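Local coordinates for protein histidinol-phosphatase (Listeria monocytogenes str. 4b H7858, PDB 3DCP) that catalyses the hydrolysis of L-histidinol phosphate to L-histidinol and phosphate, a late step of histidine biosynthesis, probably at a trinuclear metal site of its PHP domain, at residues H6-F11 and I37-P42; Y70-M75 and I90-D95; G180-C185 and Y219-N224. All coordinates share one frame; numbering follows the deposited sequence.

Interaction 1: H6-F11 and I37-P42; sequences HTHTEF and IVEHAP. With FE (Fe (III) ion), chain F; ZN (zinc ion), chain D.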
loop_
_atom_site.group_PDB
_atom_site.type_symbol
_atom_site.label_atom_id
_atom_site.label_comp_id
_atom_site.label_asym_id
_atom_site.label_seq_id
_atom_site.Cartn_x
_atom_site.Cartn_y
_atom_site.Cartn_z
ATOM N N HIS A 6 -5.642 3.364 -5.951
ATOM C CA HIS A 6 -4.255 3.388 -5.511
ATOM C C HIS A 6 -3.301 3.785 -6.631
ATOM O O HIS A 6 -2.867 2.944 -7.416
ATOM C CB HIS A 6 -3.902 2.004 -4.945
ATOM C CG HIS A 6 -2.672 1.978 -4.098
ATOM N ND1 HIS A 6 -2.439 0.995 -3.160
ATOM C CD2 HIS A 6 -1.592 2.796 -4.060
ATOM C CE1 HIS A 6 -1.270 1.207 -2.582
ATOM N NE2 HIS A 6 -0.738 2.295 -3.110
ATOM N N THR A 7 -2.988 5.077 -6.717
ATOM C CA THR A 7 -2.059 5.561 -7.736
ATOM C C THR A 7 -1.083 6.586 -7.163
ATOM O O THR A 7 -1.345 7.208 -6.133
ATOM C CB THR A 7 -2.790 6.211 -8.915
ATOM O OG1 THR A 7 -3.342 7.464 -8.496
ATOM C CG2 THR A 7 -3.910 5.291 -9.422
ATOM N N HIS A 8 0.040 6.765 -7.846
ATOM C CA HIS A 8 1.063 7.693 -7.394
ATOM C C HIS A 8 1.372 8.774 -8.425
ATOM O O HIS A 8 0.815 8.768 -9.522
ATOM C CB HIS A 8 2.308 6.906 -6.992
ATOM C CG HIS A 8 2.104 6.090 -5.755
ATOM N ND1 HIS A 8 2.224 6.619 -4.486
ATOM C CD2 HIS A 8 1.714 4.803 -5.590
ATOM C CE1 HIS A 8 1.921 5.692 -3.593
ATOM N NE2 HIS A 8 1.608 4.581 -4.238
ATOM N N THR A 9 2.257 9.703 -8.066
ATOM C CA THR A 9 2.560 10.840 -8.929
ATOM C C THR A 9 4.040 11.171 -9.046
ATOM O O THR A 9 4.902 10.440 -8.556
ATOM C CB THR A 9 1.865 12.113 -8.404
ATOM O OG1 THR A 9 2.511 12.541 -7.194
ATOM C CG2 THR A 9 0.397 11.838 -8.107
ATOM N N GLU A 10 4.320 12.307 -9.680
ATOM C CA GLU A 10 5.684 12.783 -9.855
ATOM C C GLU A 10 6.276 13.206 -8.508
ATOM O O GLU A 10 7.478 13.457 -8.400
ATOM C CB GLU A 10 5.724 13.964 -10.837
ATOM C CG GLU A 10 4.998 15.232 -10.365
ATOM C CD GLU A 10 3.508 15.253 -10.706
ATOM O OE1 GLU A 10 2.944 14.193 -11.056
ATOM O OE2 GLU A 10 2.898 16.341 -10.614
ATOM N N PHE A 11 5.425 13.289 -7.489
ATOM C CA PHE A 11 5.863 13.670 -6.149
ATOM C C PHE A 11 6.445 12.472 -5.398
ATOM O O PHE A 11 6.817 12.583 -4.232
ATOM C CB PHE A 11 4.693 14.268 -5.363
ATOM C CG PHE A 11 4.430 15.713 -5.680
ATOM C CD1 PHE A 11 5.100 16.722 -4.993
ATOM C CD2 PHE A 11 3.520 16.068 -6.670
ATOM C CE1 PHE A 11 4.868 18.059 -5.287
ATOM C CE2 PHE A 11 3.278 17.406 -6.974
ATOM C CZ PHE A 11 3.952 18.403 -6.280
ATOM N N ILE A 37 -5.660 9.478 -5.993
ATOM C CA ILE A 37 -4.257 9.844 -5.918
ATOM C C ILE A 37 -3.883 9.760 -4.436
ATOM O O ILE A 37 -4.272 10.610 -3.628
ATOM C CB ILE A 37 -4.040 11.279 -6.424
ATOM C CG1 ILE A 37 -4.445 11.370 -7.896
ATOM C CG2 ILE A 37 -2.593 11.694 -6.214
ATOM C CD1 ILE A 37 -4.586 12.785 -8.413
ATOM N N VAL A 38 -3.154 8.710 -4.082
ATOM C CA VAL A 38 -2.753 8.502 -2.708
ATOM C C VAL A 38 -1.236 8.418 -2.637
ATOM O O VAL A 38 -0.651 7.342 -2.496
ATOM C CB VAL A 38 -3.395 7.220 -2.157
ATOM C CG1 VAL A 38 -4.880 7.460 -1.908
ATOM C CG2 VAL A 38 -3.232 6.081 -3.163
ATOM N N GLU A 39 -0.601 9.575 -2.752
ATOM C CA GLU A 39 0.843 9.633 -2.719
ATOM C C GLU A 39 1.383 9.282 -1.332
ATOM O O GLU A 39 0.682 9.415 -0.327
ATOM C CB GLU A 39 1.310 11.026 -3.128
ATOM C CG GLU A 39 2.791 11.090 -3.333
ATOM C CD GLU A 39 3.247 10.031 -4.309
ATOM O OE1 GLU A 39 3.076 10.233 -5.532
ATOM O OE2 GLU A 39 3.748 8.988 -3.846
ATOM N N HIS A 40 2.627 8.827 -1.284
ATOM C CA HIS A 40 3.257 8.483 -0.020
ATOM C C HIS A 40 3.379 9.673 0.922
ATOM O O HIS A 40 3.932 10.713 0.563
ATOM C CB HIS A 40 4.650 7.917 -0.267
ATOM C CG HIS A 40 4.640 6.564 -0.896
ATOM N ND1 HIS A 40 4.305 5.424 -0.197
ATOM C CD2 HIS A 40 4.911 6.166 -2.161
ATOM C CE1 HIS A 40 4.372 4.380 -1.004
ATOM N NE2 HIS A 40 4.737 4.803 -2.200
ATOM N N ALA A 41 2.875 9.506 2.139
ATOM C CA ALA A 41 2.963 10.563 3.135
ATOM C C ALA A 41 4.393 10.635 3.664
ATOM O O ALA A 41 5.073 9.618 3.769
ATOM C CB ALA A 41 1.989 10.288 4.277
ATOM N N PRO A 42 4.870 11.846 3.990
ATOM C CA PRO A 42 6.229 12.010 4.511
ATOM C C PRO A 42 6.451 11.150 5.762
ATOM O O PRO A 42 5.560 11.016 6.597
ATOM C CB PRO A 42 6.300 13.505 4.814
ATOM C CG PRO A 42 5.387 14.098 3.771
ATOM C CD PRO A 42 4.209 13.152 3.832
HETATM FE FE FE F . 1.474 2.536 -3.294
HETATM ZN ZN ZN D . 5.630 3.958 -4.193
HETATM O O HOH W 1 5.703 10.850 -1.583
#
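The trinuclear metal site of the PHP domain, at the C-terminal ends of two neighbouring parallel strands of a beta-alpha-beta unit, is where His-8 meets Glu-39 and His-40. His-6 and His-8, the HxH pair familiar in PHP enzymes, bind one iron(III) ion through NE2, at 2.2 Å for NE2 of His-6; Glu-93 and Asp-258 complete its protein ligands. The ring of His-8 also forms an offset stack with that of His-40, planes 15° apart, with CE1 of His-8 over one face near the rim. His-40 NE2 binds the zinc ion together with His-14 and His-260.

Glu-39, itself no metal ligand, is a second-shell residue that positions His-8. Its chain bends at chi2 (54°) and brings the carboxylate up to segment 6-11, which supplies three of its four donors. OE2 accepts from His-8 ND1 at 2.9 Å, met from above the carboxylate plane, and from His-40 N on the same face. Held at ND1 by Glu-39 and at NE2 by iron, the His-8 ring is fixed in rotation. Thr-9 grips the other oxygen twice: its backbone N donates to Glu-39 OE1 at 2.7 Å, while Thr-9 OG1 donates to the anti lone pair of OE1 and accepts from Phe-11 N in an ST turn.

Interaction 2: Y70-M75 and I90-D95; sequences YYFKKM and IGFEVD. With FE (Fe (III) ion), chain E; FE (Fe (III) ion), chain F.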
loop_
_atom_site.group_PDB
_atom_site.type_symbol
_atom_site.label_atom_id
_atom_site.label_comp_id
_atom_site.label_asym_id
_atom_site.label_seq_id
_atom_site.Cartn_x
_atom_site.Cartn_y
_atom_site.Cartn_z
ATOM N N TYR A 70 2.546 22.041 -2.265
ATOM C CA TYR A 70 2.645 21.896 -3.713
ATOM C C TYR A 70 1.901 20.656 -4.212
ATOM O O TYR A 70 1.272 20.687 -5.272
ATOM C CB TYR A 70 4.118 21.830 -4.109
ATOM C CG TYR A 70 4.876 23.073 -3.695
ATOM C CD1 TYR A 70 4.843 24.226 -4.480
ATOM C CD2 TYR A 70 5.578 23.115 -2.489
ATOM C CE1 TYR A 70 5.489 25.393 -4.073
ATOM C CE2 TYR A 70 6.225 24.273 -2.073
ATOM C CZ TYR A 70 6.177 25.408 -2.867
ATOM O OH TYR A 70 6.815 26.558 -2.451
ATOM N N TYR A 71 1.971 19.572 -3.443
ATOM C CA TYR A 71 1.274 18.339 -3.802
ATOM C C TYR A 71 -0.223 18.591 -3.906
ATOM O O TYR A 71 -0.838 18.301 -4.929
ATOM C CB TYR A 71 1.532 17.248 -2.757
ATOM C CG TYR A 71 0.621 16.036 -2.869
ATOM C CD1 TYR A 71 0.678 15.190 -3.980
ATOM C CD2 TYR A 71 -0.274 15.716 -1.842
ATOM C CE1 TYR A 71 -0.125 14.054 -4.064
ATOM C CE2 TYR A 71 -1.082 14.584 -1.915
ATOM C CZ TYR A 71 -1.001 13.754 -3.026
ATOM O OH TYR A 71 -1.768 12.612 -3.088
ATOM N N PHE A 72 -0.809 19.132 -2.844
ATOM C CA PHE A 72 -2.239 19.407 -2.847
ATOM C C PHE A 72 -2.624 20.381 -3.951
ATOM O O PHE A 72 -3.632 20.196 -4.625
ATOM C CB PHE A 72 -2.692 19.948 -1.486
ATOM C CG PHE A 72 -2.861 18.883 -0.445
ATOM C CD1 PHE A 72 -3.762 17.846 -0.637
ATOM C CD2 PHE A 72 -2.113 18.909 0.721
ATOM C CE1 PHE A 72 -3.922 16.852 0.323
ATOM C CE2 PHE A 72 -2.264 17.918 1.689
ATOM C CZ PHE A 72 -3.168 16.890 1.489
ATOM N N LYS A 73 -1.821 21.420 -4.145
ATOM C CA LYS A 73 -2.130 22.384 -5.190
ATOM C C LYS A 73 -2.239 21.696 -6.552
ATOM O O LYS A 73 -3.240 21.853 -7.254
ATOM C CB LYS A 73 -1.056 23.470 -5.245
ATOM C CG LYS A 73 -1.303 24.520 -6.314
ATOM C CD LYS A 73 -0.144 25.501 -6.412
ATOM C CE LYS A 73 -0.370 26.487 -7.556
ATOM N NZ LYS A 73 0.827 27.320 -7.842
ATOM N N LYS A 74 -1.211 20.932 -6.914
ATOM C CA LYS A 74 -1.182 20.235 -8.198
ATOM C C LYS A 74 -2.351 19.264 -8.357
ATOM O O LYS A 74 -3.061 19.303 -9.359
ATOM C CB LYS A 74 0.139 19.477 -8.355
ATOM C CG LYS A 74 0.263 18.645 -9.639
ATOM C CD LYS A 74 0.337 19.533 -10.877
ATOM C CE LYS A 74 1.050 18.842 -12.035
ATOM N NZ LYS A 74 0.317 17.674 -12.563
HETATM N N MSE A 75 -2.548 18.394 -7.367
HETATM C CA MSE A 75 -3.635 17.419 -7.418
HETATM C C MSE A 75 -5.017 18.069 -7.448
HETATM O O MSE A 75 -5.904 17.594 -8.155
HETATM C CB MSE A 75 -3.544 16.445 -6.241
HETATM C CG MSE A 75 -2.234 15.668 -6.186
HETATM SE SE MSE A 75 -1.561 15.184 -7.955
HETATM C CE MSE A 75 0.318 15.556 -7.654
ATOM N N ILE A 90 -8.296 12.735 -3.604
ATOM C CA ILE A 90 -6.938 13.095 -3.228
ATOM C C ILE A 90 -6.653 12.668 -1.791
ATOM O O ILE A 90 -7.412 12.985 -0.882
ATOM C CB ILE A 90 -6.723 14.613 -3.361
ATOM C CG1 ILE A 90 -7.016 15.045 -4.803
ATOM C CG2 ILE A 90 -5.306 14.985 -2.933
ATOM C CD1 ILE A 90 -6.802 16.523 -5.070
ATOM N N GLY A 91 -5.557 11.940 -1.591
ATOM C CA GLY A 91 -5.204 11.492 -0.254
ATOM C C GLY A 91 -3.775 10.999 -0.168
ATOM O O GLY A 91 -2.918 11.411 -0.953
ATOM N N PHE A 92 -3.516 10.110 0.783
ATOM C CA PHE A 92 -2.175 9.581 0.965
ATOM C C PHE A 92 -2.155 8.088 1.199
ATOM O O PHE A 92 -3.114 7.509 1.715
ATOM C CB PHE A 92 -1.504 10.187 2.209
ATOM C CG PHE A 92 -1.317 11.672 2.151
ATOM C CD1 PHE A 92 -0.316 12.228 1.362
ATOM C CD2 PHE A 92 -2.134 12.516 2.904
ATOM C CE1 PHE A 92 -0.123 13.606 1.318
ATOM C CE2 PHE A 92 -1.954 13.900 2.872
ATOM C CZ PHE A 92 -0.943 14.446 2.077
ATOM N N GLU A 93 -1.047 7.468 0.811
ATOM C CA GLU A 93 -0.838 6.079 1.167
ATOM C C GLU A 93 -0.063 6.318 2.461
ATOM O O GLU A 93 1.103 6.705 2.434
ATOM C CB GLU A 93 0.051 5.342 0.179
ATOM C CG GLU A 93 0.504 4.009 0.753
ATOM C CD GLU A 93 1.062 3.064 -0.288
ATOM O OE1 GLU A 93 1.619 3.547 -1.284
ATOM O OE2 GLU A 93 0.962 1.845 -0.093
ATOM N N VAL A 94 -0.738 6.155 3.586
ATOM C CA VAL A 94 -0.111 6.405 4.871
ATOM C C VAL A 94 0.634 5.208 5.422
ATOM O O VAL A 94 0.079 4.122 5.542
ATOM C CB VAL A 94 -1.156 6.867 5.902
ATOM C CG1 VAL A 94 -0.474 7.156 7.238
ATOM C CG2 VAL A 94 -1.890 8.101 5.383
ATOM N N ASP A 95 1.903 5.422 5.754
ATOM C CA ASP A 95 2.741 4.375 6.324
ATOM C C ASP A 95 2.365 4.123 7.775
ATOM O O ASP A 95 2.318 5.064 8.579
ATOM C CB ASP A 95 4.212 4.792 6.303
ATOM C CG ASP A 95 4.950 4.292 5.087
ATOM O OD1 ASP A 95 5.343 3.103 5.075
ATOM O OD2 ASP A 95 5.146 5.094 4.149
HETATM FE FE FE E . 2.695 0.470 -0.684
HETATM FE FE FE F . 1.474 2.536 -3.294
HETATM O O HOH W 2 4.156 -1.376 -1.308
#
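Three aromatic rings, Tyr-71 and Phe-72 from helix 70-75 and Phe-92 from strand 90-95, make the apolar centre of this buried helix-on-sheet contact. The far end of Phe-92 touches both of the others: its CE1 lies 3.5 Å from CE2 of Tyr-71, and its CZ comes within 3.4 Å of CZ of Phe-72. Both ring pairs meet obliquely. The planes of Tyr-71 and Phe-92 are moderately inclined and their side chains run past each other in opposite directions, whereas Phe-72 and Phe-92 are turned by 81°. Within the helix, CD2 of Tyr-71 sits over the centre of one face of Phe-72.

Ile-90 extends the apolar layer toward the next helical turn. Its CG2 touches the CD1-CE1 side of the Phe-72 ring, and its CD1 presses tightly on the backbone and CB of selenomethionine Met-75, 3.5 Å from that CB.

The polar edge is the hydroxyl of Tyr-71. With CG trans to the backbone N (chi1 167°), the ring extends toward the strand and OH donates to Gly-91 O at 2.7 Å, nearly along the C=O axis. The same hydroxyl accepts from Glu-39 N, so it links two adjacent strands from the helix side. Further along, Glu-93 bridges both iron(III) ions, OE2 lying 2.3 Å from the ion that His-123 and His-181 also bind.

Helix 68-81 thus packs on the outer side of strands 34-40 and 87-95, its short segment running at 134° to strand 90-95, while Phe-107 of helix 101-111 meets the Phe-92 ring edge-to-face.

Interaction 3: G180-C185 and Y219-N224; sequences GHISLC and YELDFN. With FE (Fe (III) ion), chain E.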
loop_
_atom_site.group_PDB
_atom_site.type_symbol
_atom_site.label_atom_id
_atom_site.label_comp_id
_atom_site.label_asym_id
_atom_site.label_seq_id
_atom_site.Cartn_x
_atom_site.Cartn_y
_atom_site.Cartn_z
ATOM N N GLY A 180 -3.719 -1.263 2.751
ATOM C CA GLY A 180 -2.914 -1.521 1.564
ATOM C C GLY A 180 -2.271 -2.893 1.426
ATOM O O GLY A 180 -1.784 -3.458 2.404
ATOM N N HIS A 181 -2.283 -3.420 0.199
ATOM C CA HIS A 181 -1.655 -4.703 -0.156
ATOM C C HIS A 181 -1.271 -5.560 1.049
ATOM O O HIS A 181 -0.091 -5.654 1.383
ATOM C CB HIS A 181 -0.398 -4.420 -0.990
ATOM C CG HIS A 181 0.452 -3.309 -0.442
ATOM N ND1 HIS A 181 0.919 -3.301 0.853
ATOM C CD2 HIS A 181 0.908 -2.168 -1.015
ATOM C CE1 HIS A 181 1.630 -2.204 1.059
ATOM N NE2 HIS A 181 1.638 -1.501 -0.059
ATOM N N ILE A 182 -2.244 -6.230 1.666
ATOM C CA ILE A 182 -1.970 -7.000 2.879
ATOM C C ILE A 182 -1.166 -8.294 2.801
ATOM O O ILE A 182 -1.156 -9.069 3.753
ATOM C CB ILE A 182 -3.267 -7.283 3.683
ATOM C CG1 ILE A 182 -4.230 -8.137 2.865
ATOM C CG2 ILE A 182 -3.924 -5.963 4.090
ATOM C CD1 ILE A 182 -5.411 -8.645 3.677
ATOM N N SER A 183 -0.482 -8.529 1.689
ATOM C CA SER A 183 0.362 -9.709 1.584
ATOM C C SER A 183 1.672 -9.288 0.926
ATOM O O SER A 183 2.252 -10.025 0.122
ATOM C CB SER A 183 -0.321 -10.802 0.765
ATOM O OG SER A 183 -0.530 -10.380 -0.567
ATOM N N LEU A 184 2.124 -8.092 1.289
ATOM C CA LEU A 184 3.353 -7.511 0.759
ATOM C C LEU A 184 4.571 -8.367 1.083
ATOM O O LEU A 184 5.612 -8.249 0.437
ATOM C CB LEU A 184 3.552 -6.100 1.312
ATOM C CG LEU A 184 4.673 -5.304 0.636
ATOM C CD1 LEU A 184 4.291 -5.001 -0.816
ATOM C CD2 LEU A 184 4.903 -4.014 1.403
ATOM N N CYS A 185 4.426 -9.228 2.086
ATOM C CA CYS A 185 5.489 -10.143 2.487
ATOM C C CYS A 185 5.791 -11.164 1.379
ATOM O O CYS A 185 6.760 -11.917 1.470
ATOM C CB CYS A 185 5.090 -10.885 3.776
ATOM S SG CYS A 185 3.520 -11.822 3.695
ATOM N N TYR A 219 -13.821 -1.938 7.676
ATOM C CA TYR A 219 -12.794 -1.427 6.775
ATOM C C TYR A 219 -12.927 -2.134 5.426
ATOM O O TYR A 219 -13.808 -2.972 5.239
ATOM C CB TYR A 219 -11.394 -1.691 7.343
ATOM C CG TYR A 219 -10.970 -0.836 8.532
ATOM C CD1 TYR A 219 -11.693 0.300 8.913
ATOM C CD2 TYR A 219 -9.800 -1.136 9.236
ATOM C CE1 TYR A 219 -11.250 1.119 9.967
ATOM C CE2 TYR A 219 -9.350 -0.328 10.282
ATOM C CZ TYR A 219 -10.076 0.797 10.643
ATOM O OH TYR A 219 -9.624 1.596 11.674
ATOM N N GLU A 220 -12.051 -1.794 4.488
ATOM C CA GLU A 220 -12.055 -2.435 3.177
ATOM C C GLU A 220 -10.612 -2.748 2.801
ATOM O O GLU A 220 -9.680 -2.305 3.476
ATOM C CB GLU A 220 -12.716 -1.530 2.127
ATOM C CG GLU A 220 -12.139 -0.130 2.036
ATOM C CD GLU A 220 -12.832 0.735 0.987
ATOM O OE1 GLU A 220 -13.956 0.383 0.564
ATOM O OE2 GLU A 220 -12.253 1.777 0.601
ATOM N N LEU A 221 -10.424 -3.507 1.731
ATOM C CA LEU A 221 -9.081 -3.875 1.330
ATOM C C LEU A 221 -8.668 -3.401 -0.047
ATOM O O LEU A 221 -9.472 -3.308 -0.975
ATOM C CB LEU A 221 -8.904 -5.392 1.421
ATOM C CG LEU A 221 -9.100 -5.963 2.821
ATOM C CD1 LEU A 221 -9.108 -7.475 2.759
ATOM C CD2 LEU A 221 -7.996 -5.456 3.743
ATOM N N ASP A 222 -7.382 -3.094 -0.145
ATOM C CA ASP A 222 -6.736 -2.661 -1.381
ATOM C C ASP A 222 -6.415 -3.929 -2.189
ATOM O O ASP A 222 -5.597 -4.735 -1.753
ATOM C CB ASP A 222 -5.462 -1.892 -0.986
ATOM C CG ASP A 222 -4.521 -1.595 -2.149
ATOM O OD1 ASP A 222 -4.980 -1.131 -3.213
ATOM O OD2 ASP A 222 -3.291 -1.774 -1.965
ATOM N N PHE A 223 -7.129 -4.151 -3.296
ATOM C CA PHE A 223 -6.861 -5.309 -4.160
ATOM C C PHE A 223 -5.800 -4.812 -5.122
ATOM O O PHE A 223 -6.093 -4.251 -6.182
ATOM C CB PHE A 223 -8.115 -5.748 -4.925
ATOM C CG PHE A 223 -7.928 -7.016 -5.720
ATOM C CD1 PHE A 223 -7.157 -7.019 -6.882
ATOM C CD2 PHE A 223 -8.511 -8.210 -5.299
ATOM C CE1 PHE A 223 -6.967 -8.196 -7.616
ATOM C CE2 PHE A 223 -8.329 -9.392 -6.020
ATOM C CZ PHE A 223 -7.556 -9.388 -7.180
ATOM N N ASN A 224 -4.555 -5.006 -4.707
ATOM C CA ASN A 224 -3.387 -4.499 -5.410
ATOM C C ASN A 224 -2.791 -5.463 -6.443
ATOM O O ASN A 224 -2.341 -6.557 -6.103
ATOM C CB ASN A 224 -2.356 -4.120 -4.345
ATOM C CG ASN A 224 -1.295 -3.180 -4.856
ATOM O OD1 ASN A 224 -0.608 -3.474 -5.838
ATOM N ND2 ASN A 224 -1.134 -2.048 -4.172
HETATM FE FE FE E . 2.695 0.470 -0.684
HETATM O O HOH W 3 -4.912 -5.321 0.774
HETATM O O HOH W 2 4.156 -1.376 -1.308
#
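A metal-binding histidine with an unusual backbone is held here by a carboxylate: His-181, whose phi is 14°, points its N-H at OD2 of Asp-222. The contact lies in the TIM-barrel-like PHP domain, where the loop after strand 178-179 meets the neighbouring parallel strand 220-224. The bond from His-181 N to Asp-222 OD2 is 2.9 Å long and nearly straight, and it uses the anti lone pair of that oxygen. On the syn side the same OD2 accepts from ND2 of Asn-224 at 3.1 Å, with OD2 lying close to the plane of the Asn-224 amide. Asp-222 OD2 also has a weak bond from His-6 ND1, so this carboxylate backs two metal ligands of different iron sites, by the backbone of one and the ring of the other.

Chi1 of His-181, 44°, places CG between its own N and carbonyl carbon and carries the ring up to the metal, NE2 standing 2.3 Å from the iron(III) ion that water 2, Glu-93 and His-123 also bind. Asn-224 runs beside this ring and points the same way, its amide plane turned 54° from the imidazole. ND2 lies near the ring plane at the edge, 3.8 Å from CD2 of His-181, and has a further partner in Asp-258, a ligand of the other iron. One face of the His-181 ring carries the methyl CD1 of Leu-184 over its centre.

Farther from the metals the contact is apolar: Ile-182 and Leu-221 cross at about a right angle, their CD1 methyls 4.0 Å apart. Between this pair and the carboxylate, water 3 accepts from Ile-182 N and donates to Asp-222 O at 2.7 Å.

From the N terminus, interaction 1 closes first, pairing strand 3-7 with strand 34-40 across helix 20-29. Interaction 2 follows, folding helix 68-81 back onto strand 87-95, and interaction 3 joins the loop after strand 178-179 to strand 220-224 across helix 201-217. The three are in series; none nests in or crosses another. Interactions 1 and 2 share the larger sheet, since strands 34-40 and 87-95 are neighbours in it, and meet at one iron(III) ion. Interaction 3 belongs to the smaller parallel sheet, but the second iron(III) ion and water 2 tie it to interaction 2, and the carboxylate of Asp-222 reaches back to interaction 1.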